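Local atomic coordinates of Ent-copalyl diphosphate synthase (Streptomyces platensis, PDB entry 5BP8), a protein that belongs to the class II terpene cyclase family and is largely helical, with a domain related to the C-terminal domain of squalene-hopene cyclase. Residues Ala66-Gly71 and Gly443-Thr448; Gly392-Lys397 and Tyr404-Cys409; Trp398-Tyr403 and Leu494-Asp499. One frame throughout, in Å; residues are numbered along the deposited sequence.

Interaction 1 of 3, residues Ala66-Gly71 and Gly443-Thr448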
loop_
_atom_site.group_PDB
_atom_site.type_symbol
_atom_site.label_atom_id
_atom_site.label_comp_id
_atom_site.label_asym_id
_atom_site.label_seq_id
_atom_site.Cartn_x
_atom_site.Cartn_y
_atom_site.Cartn_z
ATOM N N ALA A 66 -1.901 0.523 -13.649
ATOM C CA ALA A 66 -0.798 1.394 -14.008
ATOM C C ALA A 66 0.164 0.742 -15.028
ATOM O O ALA A 66 0.023 -0.441 -15.360
ATOM C CB ALA A 66 -0.069 1.782 -12.720
ATOM N N PRO A 67 1.171 1.498 -15.513
ATOM C CA PRO A 67 2.123 0.960 -16.470
ATOM C C PRO A 67 3.141 -0.015 -15.902
ATOM O O PRO A 67 3.095 -0.373 -14.706
ATOM C CB PRO A 67 2.822 2.220 -17.009
ATOM C CG PRO A 67 1.925 3.335 -16.673
ATOM C CD PRO A 67 1.333 2.954 -15.378
ATOM N N ASP A 68 4.055 -0.458 -16.759
ATOM C CA ASP A 68 5.259 -1.195 -16.345
ATOM C C ASP A 68 4.973 -2.555 -15.692
ATOM O O ASP A 68 5.744 -3.077 -14.867
ATOM C CB ASP A 68 6.146 -0.318 -15.432
ATOM C CG ASP A 68 6.599 0.955 -16.101
ATOM O OD1 ASP A 68 6.719 0.950 -17.327
ATOM O OD2 ASP A 68 6.809 1.974 -15.417
ATOM N N GLY A 69 3.826 -3.126 -16.038
ATOM C CA GLY A 69 3.450 -4.410 -15.522
ATOM C C GLY A 69 2.550 -4.333 -14.309
ATOM O O GLY A 69 2.067 -5.362 -13.855
ATOM N N TYR A 70 2.284 -3.123 -13.797
ATOM C CA TYR A 70 1.408 -2.987 -12.659
ATOM C C TYR A 70 -0.039 -3.286 -13.128
ATOM O O TYR A 70 -0.960 -3.351 -12.311
ATOM C CB TYR A 70 1.492 -1.617 -12.029
ATOM C CG TYR A 70 2.702 -1.472 -11.112
ATOM C CD1 TYR A 70 2.648 -1.890 -9.795
ATOM C CD2 TYR A 70 3.902 -0.971 -11.584
ATOM C CE1 TYR A 70 3.747 -1.792 -8.946
ATOM C CE2 TYR A 70 5.003 -0.830 -10.737
ATOM C CZ TYR A 70 4.927 -1.259 -9.424
ATOM O OH TYR A 70 6.009 -1.154 -8.565
ATOM N N GLY A 71 -0.233 -3.389 -14.439
ATOM C CA GLY A 71 -1.564 -3.794 -14.965
ATOM C C GLY A 71 -1.855 -5.277 -14.872
ATOM O O GLY A 71 -3.016 -5.707 -15.014
ATOM N N GLY A 443 7.135 12.954 -10.054
ATOM C CA GLY A 443 6.477 11.686 -9.945
ATOM C C GLY A 443 6.925 10.701 -10.998
ATOM O O GLY A 443 7.436 11.098 -12.053
ATOM N N ARG A 444 6.718 9.423 -10.702
ATOM C CA ARG A 444 7.171 8.346 -11.567
ATOM C C ARG A 444 6.495 8.326 -12.935
ATOM O O ARG A 444 7.176 8.320 -13.970
ATOM C CB ARG A 444 6.961 6.998 -10.878
ATOM C CG ARG A 444 7.465 5.853 -11.734
ATOM C CD ARG A 444 7.433 4.518 -11.024
ATOM N NE ARG A 444 7.720 3.450 -11.985
ATOM C CZ ARG A 444 7.890 2.168 -11.664
ATOM N NH1 ARG A 444 7.832 1.755 -10.405
ATOM N NH2 ARG A 444 8.123 1.283 -12.623
ATOM N N TRP A 445 5.166 8.262 -12.930
ATOM C CA TRP A 445 4.386 8.152 -14.174
ATOM C C TRP A 445 3.748 9.494 -14.576
ATOM O O TRP A 445 3.410 9.714 -15.739
ATOM C CB TRP A 445 3.323 7.091 -14.002
ATOM C CG TRP A 445 3.852 5.717 -13.882
ATOM C CD1 TRP A 445 4.659 5.078 -14.771
ATOM C CD2 TRP A 445 3.643 4.802 -12.808
ATOM N NE1 TRP A 445 4.952 3.817 -14.338
ATOM C CE2 TRP A 445 4.345 3.615 -13.129
ATOM C CE3 TRP A 445 2.945 4.868 -11.597
ATOM C CZ2 TRP A 445 4.360 2.497 -12.297
ATOM C CZ3 TRP A 445 2.929 3.739 -10.775
ATOM C CH2 TRP A 445 3.638 2.569 -11.132
ATOM N N GLN A 446 3.618 10.399 -13.614
ATOM C CA GLN A 446 3.110 11.740 -13.842
ATOM C C GLN A 446 3.480 12.530 -12.589
ATOM O O GLN A 446 3.802 11.937 -11.563
ATOM C CB GLN A 446 1.569 11.704 -13.955
ATOM C CG GLN A 446 0.920 11.266 -12.652
ATOM C CD GLN A 446 -0.523 10.871 -12.792
ATOM O OE1 GLN A 446 -0.894 9.731 -12.497
ATOM N NE2 GLN A 446 -1.354 11.805 -13.266
ATOM N N GLY A 447 3.382 13.848 -12.631
ATOM C CA GLY A 447 3.439 14.615 -11.381
ATOM C C GLY A 447 2.302 14.264 -10.447
ATOM O O GLY A 447 1.120 14.233 -10.853
ATOM N N THR A 448 2.627 13.988 -9.171
ATOM C CA THR A 448 1.605 13.691 -8.188
ATOM C C THR A 448 1.808 14.546 -6.952
ATOM O O THR A 448 2.916 14.986 -6.660
ATOM C CB THR A 448 1.634 12.222 -7.732
ATOM O OG1 THR A 448 2.891 11.913 -7.101
ATOM C CG2 THR A 448 1.405 11.279 -8.928
HETATM O O HOH W 1 8.405 4.096 -14.799
HETATM O O HOH W 2 8.504 -0.990 -9.242
#
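Asp68 OD2 accepts from both Arg444 and Trp445 across the two loops. Trp445 NE1 donates to Asp68 OD2 at 2.8 Å, in the plane of the indole and nearly straight (168°). Arg444 NH2 donates to Asp68 OD2 at 3.2 Å in a salt bridge that is more bent, and the two nitrogens approach from opposite faces of the carboxylate. A water adds a third bond to OD2 while accepting from Arg444 NE. The arginine chain is extended, its CG anti to the backbone N (chi1 -178°), and it meets the aspartate tip to tip.

The Trp445 ring is layered. Pro67 CD sits over one face, 3.7 Å from the centroid of the five-membered ring. Ala66 CB lies over the same face, 4.2 Å from the centroid of the six-membered ring, and both are CH-pi contacts. Arg444 NE lies over the opposite face, offset toward the rim. The rim of the indole turns toward Tyr70 in an offset edge-to-face pair with planes at 78°, and Trp445 CZ2 comes 3.6 Å from Tyr70 CD2. Beyond the loops, Tyr70 OH bonds His496 and Arg444 NH1 bonds the carbonyl of Ala400.

Asp68 and Tyr70 are presented by a type I' beta turn from Pro67 to Tyr70, with Gly69 in a backbone conformation that calls for glycine. Both loops follow Gln-x3-Gly-x-Trp sequences and lead into helices 72-86 and 449-461, consistent with the QW motifs of squalene-hopene cyclase relatives.

Interaction 2 of 3, residues Gly392-Lys397 and Tyr404-Cys409. With SO4 (sulfate ion), chain B.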
loop_
_atom_site.group_PDB
_atom_site.type_symbol
_atom_site.label_atom_id
_atom_site.label_comp_id
_atom_site.label_asym_id
_atom_site.label_seq_id
_atom_site.Cartn_x
_atom_site.Cartn_y
_atom_site.Cartn_z
ATOM N N GLY A 392 21.967 8.553 -6.925
ATOM C CA GLY A 392 21.622 9.283 -5.716
ATOM C C GLY A 392 20.292 8.896 -5.111
ATOM O O GLY A 392 19.946 9.305 -3.996
ATOM N N SER A 393 19.539 8.082 -5.832
ATOM C CA SER A 393 18.226 7.666 -5.360
ATOM C C SER A 393 18.306 6.387 -4.547
ATOM O O SER A 393 19.354 5.735 -4.492
ATOM C CB SER A 393 17.298 7.471 -6.568
ATOM O OG SER A 393 17.641 6.308 -7.292
ATOM N N TRP A 394 17.176 6.019 -3.925
ATOM C CA TRP A 394 16.990 4.676 -3.407
ATOM C C TRP A 394 15.685 4.134 -4.017
ATOM O O TRP A 394 14.904 4.900 -4.544
ATOM C CB TRP A 394 16.825 4.650 -1.875
ATOM C CG TRP A 394 18.098 4.785 -1.052
ATOM C CD1 TRP A 394 18.819 3.775 -0.481
ATOM C CD2 TRP A 394 18.723 6.000 -0.651
ATOM N NE1 TRP A 394 19.888 4.294 0.226
ATOM C CE2 TRP A 394 19.828 5.659 0.161
ATOM C CE3 TRP A 394 18.464 7.350 -0.907
ATOM C CZ2 TRP A 394 20.696 6.635 0.707
ATOM C CZ3 TRP A 394 19.294 8.314 -0.347
ATOM C CH2 TRP A 394 20.411 7.949 0.445
HETATM N N MSE A 395 15.491 2.827 -3.925
HETATM C CA MSE A 395 14.201 2.190 -4.230
HETATM C C MSE A 395 13.851 1.358 -3.024
HETATM O O MSE A 395 14.738 0.893 -2.298
HETATM C CB MSE A 395 14.311 1.267 -5.437
HETATM C CG MSE A 395 14.035 1.924 -6.787
HETATM SE SE MSE A 395 12.233 2.725 -6.941
HETATM C CE MSE A 395 10.907 1.294 -7.135
ATOM N N ASP A 396 12.551 1.122 -2.822
ATOM C CA ASP A 396 12.067 0.355 -1.687
ATOM C C ASP A 396 11.012 -0.633 -2.143
ATOM O O ASP A 396 10.242 -0.350 -3.059
ATOM C CB ASP A 396 11.450 1.252 -0.626
ATOM C CG ASP A 396 10.970 0.471 0.588
ATOM O OD1 ASP A 396 11.814 -0.185 1.222
ATOM O OD2 ASP A 396 9.757 0.531 0.929
ATOM N N LYS A 397 10.978 -1.774 -1.474
ATOM C CA LYS A 397 10.047 -2.835 -1.809
ATOM C C LYS A 397 8.584 -2.507 -1.582
ATOM O O LYS A 397 7.737 -3.186 -2.134
ATOM C CB LYS A 397 10.401 -4.127 -1.038
ATOM C CG LYS A 397 10.059 -4.106 0.434
ATOM C CD LYS A 397 10.615 -5.337 1.160
ATOM C CE LYS A 397 9.892 -6.611 0.761
ATOM N NZ LYS A 397 10.310 -7.753 1.619
ATOM N N TYR A 404 9.379 8.183 -2.838
ATOM C CA TYR A 404 9.145 7.717 -1.456
ATOM C C TYR A 404 10.439 7.212 -0.828
ATOM O O TYR A 404 10.832 7.670 0.276
ATOM C CB TYR A 404 8.111 6.592 -1.402
ATOM C CG TYR A 404 7.860 6.066 -0.008
ATOM C CD1 TYR A 404 7.252 6.861 0.933
ATOM C CD2 TYR A 404 8.229 4.776 0.358
ATOM C CE1 TYR A 404 7.002 6.395 2.213
ATOM C CE2 TYR A 404 7.988 4.294 1.654
ATOM C CZ TYR A 404 7.392 5.122 2.575
ATOM O OH TYR A 404 7.082 4.742 3.859
ATOM N N ALA A 405 11.079 6.257 -1.506
ATOM C CA ALA A 405 12.259 5.560 -0.952
ATOM C C ALA A 405 13.402 6.553 -0.701
ATOM O O ALA A 405 14.032 6.554 0.390
ATOM C CB ALA A 405 12.704 4.452 -1.879
ATOM N N THR A 406 13.588 7.465 -1.651
ATOM C CA THR A 406 14.695 8.426 -1.543
ATOM C C THR A 406 14.455 9.429 -0.410
ATOM O O THR A 406 15.386 9.764 0.347
ATOM C CB THR A 406 14.928 9.149 -2.879
ATOM O OG1 THR A 406 15.164 8.171 -3.903
ATOM C CG2 THR A 406 16.174 10.055 -2.796
ATOM N N ALA A 407 13.222 9.901 -0.271
ATOM C CA ALA A 407 12.887 10.780 0.831
ATOM C C ALA A 407 13.091 10.074 2.163
ATOM O O ALA A 407 13.735 10.656 3.070
ATOM C CB ALA A 407 11.468 11.282 0.745
ATOM N N CYS A 408 12.572 8.851 2.296
ATOM C CA CYS A 408 12.695 8.117 3.572
ATOM C C CYS A 408 14.179 8.016 4.001
ATOM O O CYS A 408 14.526 8.343 5.139
ATOM C CB CYS A 408 12.118 6.720 3.489
ATOM S SG CYS A 408 10.293 6.702 3.441
ATOM N N CYS A 409 15.018 7.542 3.095
ATOM C CA CYS A 409 16.407 7.227 3.403
ATOM C C CYS A 409 17.239 8.460 3.611
ATOM O O CYS A 409 18.016 8.523 4.579
ATOM C CB CYS A 409 17.011 6.355 2.306
ATOM S SG CYS A 409 16.247 4.733 2.250
HETATM S S SO4 B . 9.647 -10.999 0.306
HETATM O O1 SO4 B . 10.906 -10.221 0.190
HETATM O O2 SO4 B . 10.026 -12.379 0.765
HETATM O O3 SO4 B . 8.681 -10.377 1.173
HETATM O O4 SO4 B . 9.087 -11.129 -1.050
#
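A Gln-x3-Gly-x-Trp sequence, consistent with the QW motif of squalene-hopene cyclase relatives, ends at Trp394, which lies against Cys409 and Thr406 of helix 402-416. Cys409 CB stands over the centre of the indole, 3.6 Å from the centroid of the six-membered ring, in a CH-pi contact. Its sulfur lies beside the backbone N (chi1 -67°) and over the neighbouring ring, with SG 3.9 Å from the centroid of the five-membered ring. Cys409 thus packs CB and SG over one face of the indole.

The backbone is pinned to the helix as well. Trp394 N donates to Thr406 OG1 at 2.9 Å, almost straight (169°), and the same hydroxyl bonds the carbonyl of Pro402 a turn earlier. Next to it Ala405 CB points into the loop and packs on Trp394 O at 3.5 Å and on Asp396 CB at 3.7 Å. The loop runs close past the helix, with Trp394 CA 4.8 Å from Thr406 CA. Asp396 turns its oxygens to Ser348, Ser350 and Trp398 N. Lys397 NZ, which takes no part in the helix contact, bonds O1 of a sulfate at 2.9 Å; the ion, probably from the crystallisation liquor, is also bonded by the backbone N of Arg345 and Thr346.

Gln388 touches Trp394 and bonds the carbonyl of Gly392, while Trp394 NE1 bonds the carbonyl of Leu384 near the end of helix 370-386, all consistent with a QW motif.

Interaction 3 of 3, residues Trp398-Tyr403 and Leu494-Asp499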
loop_
_atom_site.group_PDB
_atom_site.type_symbol
_atom_site.label_atom_id
_atom_site.label_comp_id
_atom_site.label_asym_id
_atom_site.label_seq_id
_atom_site.Cartn_x
_atom_site.Cartn_y
_atom_site.Cartn_z
ATOM N N TRP A 398 8.252 -1.565 -0.693
ATOM C CA TRP A 398 6.853 -1.328 -0.322
ATOM C C TRP A 398 6.136 -0.292 -1.200
ATOM O O TRP A 398 4.963 -0.069 -1.006
ATOM C CB TRP A 398 6.729 -0.876 1.145
ATOM C CG TRP A 398 7.282 -1.898 2.121
ATOM C CD1 TRP A 398 8.252 -1.690 3.062
ATOM C CD2 TRP A 398 6.916 -3.291 2.221
ATOM N NE1 TRP A 398 8.494 -2.867 3.760
ATOM C CE2 TRP A 398 7.699 -3.861 3.253
ATOM C CE3 TRP A 398 6.003 -4.109 1.542
ATOM C CZ2 TRP A 398 7.609 -5.217 3.606
ATOM C CZ3 TRP A 398 5.914 -5.464 1.897
ATOM C CH2 TRP A 398 6.705 -5.997 2.926
ATOM N N HIS A 399 6.842 0.345 -2.122
ATOM C CA HIS A 399 6.310 1.510 -2.804
ATOM C C HIS A 399 6.845 1.527 -4.223
ATOM O O HIS A 399 8.025 1.270 -4.477
ATOM C CB HIS A 399 6.692 2.739 -2.001
ATOM C CG HIS A 399 5.834 3.943 -2.221
ATOM N ND1 HIS A 399 5.852 4.679 -3.383
ATOM C CD2 HIS A 399 4.979 4.579 -1.395
ATOM C CE1 HIS A 399 5.042 5.707 -3.268
ATOM N NE2 HIS A 399 4.508 5.676 -2.062
ATOM N N ALA A 400 5.965 1.865 -5.164
ATOM C CA ALA A 400 6.321 1.981 -6.580
ATOM C C ALA A 400 7.227 3.158 -6.950
ATOM O O ALA A 400 7.817 3.141 -8.013
ATOM C CB ALA A 400 5.031 2.078 -7.406
ATOM N N SER A 401 7.297 4.190 -6.108
ATOM C CA SER A 401 7.990 5.424 -6.425
ATOM C C SER A 401 9.400 5.535 -5.799
ATOM O O SER A 401 9.566 5.339 -4.584
ATOM C CB SER A 401 7.171 6.613 -5.920
ATOM O OG SER A 401 7.833 7.807 -6.236
ATOM N N PRO A 402 10.397 5.901 -6.607
ATOM C CA PRO A 402 11.695 6.207 -6.003
ATOM C C PRO A 402 11.659 7.474 -5.153
ATOM O O PRO A 402 12.598 7.718 -4.344
ATOM C CB PRO A 402 12.597 6.382 -7.200
ATOM C CG PRO A 402 11.720 6.844 -8.295
ATOM C CD PRO A 402 10.376 6.217 -8.053
ATOM N N TYR A 403 10.618 8.292 -5.327
ATOM C CA TYR A 403 10.491 9.526 -4.543
ATOM C C TYR A 403 10.189 9.214 -3.086
ATOM O O TYR A 403 10.716 9.894 -2.193
ATOM C CB TYR A 403 9.492 10.494 -5.192
ATOM C CG TYR A 403 9.976 10.805 -6.589
ATOM C CD1 TYR A 403 11.096 11.634 -6.804
ATOM C CD2 TYR A 403 9.393 10.205 -7.696
ATOM C CE1 TYR A 403 11.572 11.866 -8.086
ATOM C CE2 TYR A 403 9.863 10.441 -8.972
ATOM C CZ TYR A 403 10.951 11.261 -9.166
ATOM O OH TYR A 403 11.398 11.455 -10.459
ATOM N N LEU A 494 0.114 4.216 -5.160
ATOM C CA LEU A 494 1.519 3.915 -5.393
ATOM C C LEU A 494 2.109 2.921 -4.374
ATOM O O LEU A 494 3.224 2.445 -4.552
ATOM C CB LEU A 494 2.326 5.208 -5.367
ATOM C CG LEU A 494 1.965 6.293 -6.394
ATOM C CD1 LEU A 494 2.823 7.508 -6.152
ATOM C CD2 LEU A 494 2.199 5.771 -7.794
ATOM N N TRP A 495 1.383 2.649 -3.304
ATOM C CA TRP A 495 1.842 1.719 -2.279
ATOM C C TRP A 495 1.558 0.296 -2.666
ATOM O O TRP A 495 0.430 -0.021 -3.068
ATOM C CB TRP A 495 1.187 2.034 -0.941
ATOM C CG TRP A 495 1.567 3.373 -0.406
ATOM C CD1 TRP A 495 1.204 4.582 -0.891
ATOM C CD2 TRP A 495 2.386 3.629 0.742
ATOM N NE1 TRP A 495 1.747 5.573 -0.140
ATOM C CE2 TRP A 495 2.471 5.021 0.880
ATOM C CE3 TRP A 495 3.052 2.811 1.654
ATOM C CZ2 TRP A 495 3.231 5.635 1.890
ATOM C CZ3 TRP A 495 3.820 3.423 2.670
ATOM C CH2 TRP A 495 3.881 4.818 2.775
ATOM N N HIS A 496 2.547 -0.580 -2.539
ATOM C CA HIS A 496 2.351 -1.981 -2.943
ATOM C C HIS A 496 1.391 -2.750 -2.045
ATOM O O HIS A 496 1.574 -2.812 -0.819
ATOM C CB HIS A 496 3.670 -2.746 -2.999
ATOM C CG HIS A 496 4.535 -2.375 -4.160
ATOM N ND1 HIS A 496 5.806 -2.876 -4.322
ATOM C CD2 HIS A 496 4.331 -1.532 -5.198
ATOM C CE1 HIS A 496 6.348 -2.360 -5.417
ATOM N NE2 HIS A 496 5.465 -1.559 -5.979
ATOM N N ASP A 497 0.358 -3.347 -2.646
ATOM C CA ASP A 497 -0.355 -4.430 -1.964
ATOM C C ASP A 497 -0.743 -5.481 -3.011
ATOM O O ASP A 497 0.133 -6.071 -3.639
ATOM C CB ASP A 497 -1.511 -3.916 -1.083
ATOM C CG ASP A 497 -2.171 -5.034 -0.303
ATOM O OD1 ASP A 497 -1.446 -5.963 0.120
ATOM O OD2 ASP A 497 -3.408 -5.081 -0.206
ATOM N N LYS A 498 -2.023 -5.744 -3.225
ATOM C CA LYS A 498 -2.403 -6.661 -4.266
ATOM C C LYS A 498 -2.113 -6.015 -5.612
ATOM O O LYS A 498 -1.430 -6.600 -6.456
ATOM C CB LYS A 498 -3.922 -6.998 -4.155
ATOM C CG LYS A 498 -4.306 -7.780 -2.902
ATOM C CD LYS A 498 -3.872 -9.228 -2.970
ATOM C CE LYS A 498 -4.037 -9.920 -1.624
ATOM N NZ LYS A 498 -5.466 -9.998 -1.239
ATOM N N ASP A 499 -2.686 -4.836 -5.822
ATOM C CA ASP A 499 -2.265 -3.937 -6.899
ATOM C C ASP A 499 -1.490 -2.831 -6.170
ATOM O O ASP A 499 -0.572 -3.160 -5.399
ATOM C CB ASP A 499 -3.364 -3.479 -7.920
ATOM C CG ASP A 499 -4.719 -2.965 -7.303
ATOM O OD1 ASP A 499 -4.805 -2.599 -6.109
ATOM O OD2 ASP A 499 -5.735 -2.907 -8.097
HETATM O O HOH W 3 3.246 -1.572 0.767
#
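His399, His496 and Leu494 bury the most surface here, around a single antiparallel bridge in which His399 and Trp495 form the non-hydrogen-bonded pair. Two backbone bonds flank that pair. Ala400 N donates to Leu494 O at 2.9 Å, and His496 N donates to Trp398 O, also at 2.9 Å; a water joins Trp398 O to the carbonyl of His496.

The His399 ring swings back across the bridge, its CG anti to the backbone N (chi1 -158°). Its CD2 stands over the centre of the Trp495 indole, an edge-to-face pair with planes at 66°. Leu494 closes in beside it, CB touching His399 CE1 at 3.5 Å, and Leu494 O lies over one face of the imidazole. Ser401 N fixes the ring by donating to His399 ND1 in plane at 3.1 Å, while His399 NE2 and Trp495 NE1 both bond Glu450 of helix 449-461. His496 lays a face of its ring against the backbone of His399, with NE2 3.6 Å from Ala400 N; that NE2 bonds Tyr70 OH.

The strand that carries the bridge to His399 pairs on with 500-501, where Leu494 and Trp495 both face Tyr501 in a classic beta bulge.

How the interactions relate
From the N terminus, the chain first passes 66-71, which waits for 443-448 some 370 residues later, so interaction 1 closes a very long loop. Interaction 2 falls wholly within it, a short local closure between the 392-397 loop and helix 402-416. The residues in that closure, 398-403, pair with 494-499 in interaction 3, whose span therefore crosses both of the others. Interaction 3 is the hub: it touches interaction 1, where Gly443 also packs on Tyr403, and interaction 2, where Lys397 O lies close to His496 ND1 and Tyr404 packs on His399 and Trp495. Together they join the loops before helices 72-86 and 449-461, the start of helix 402-416 and the two-stranded sheet.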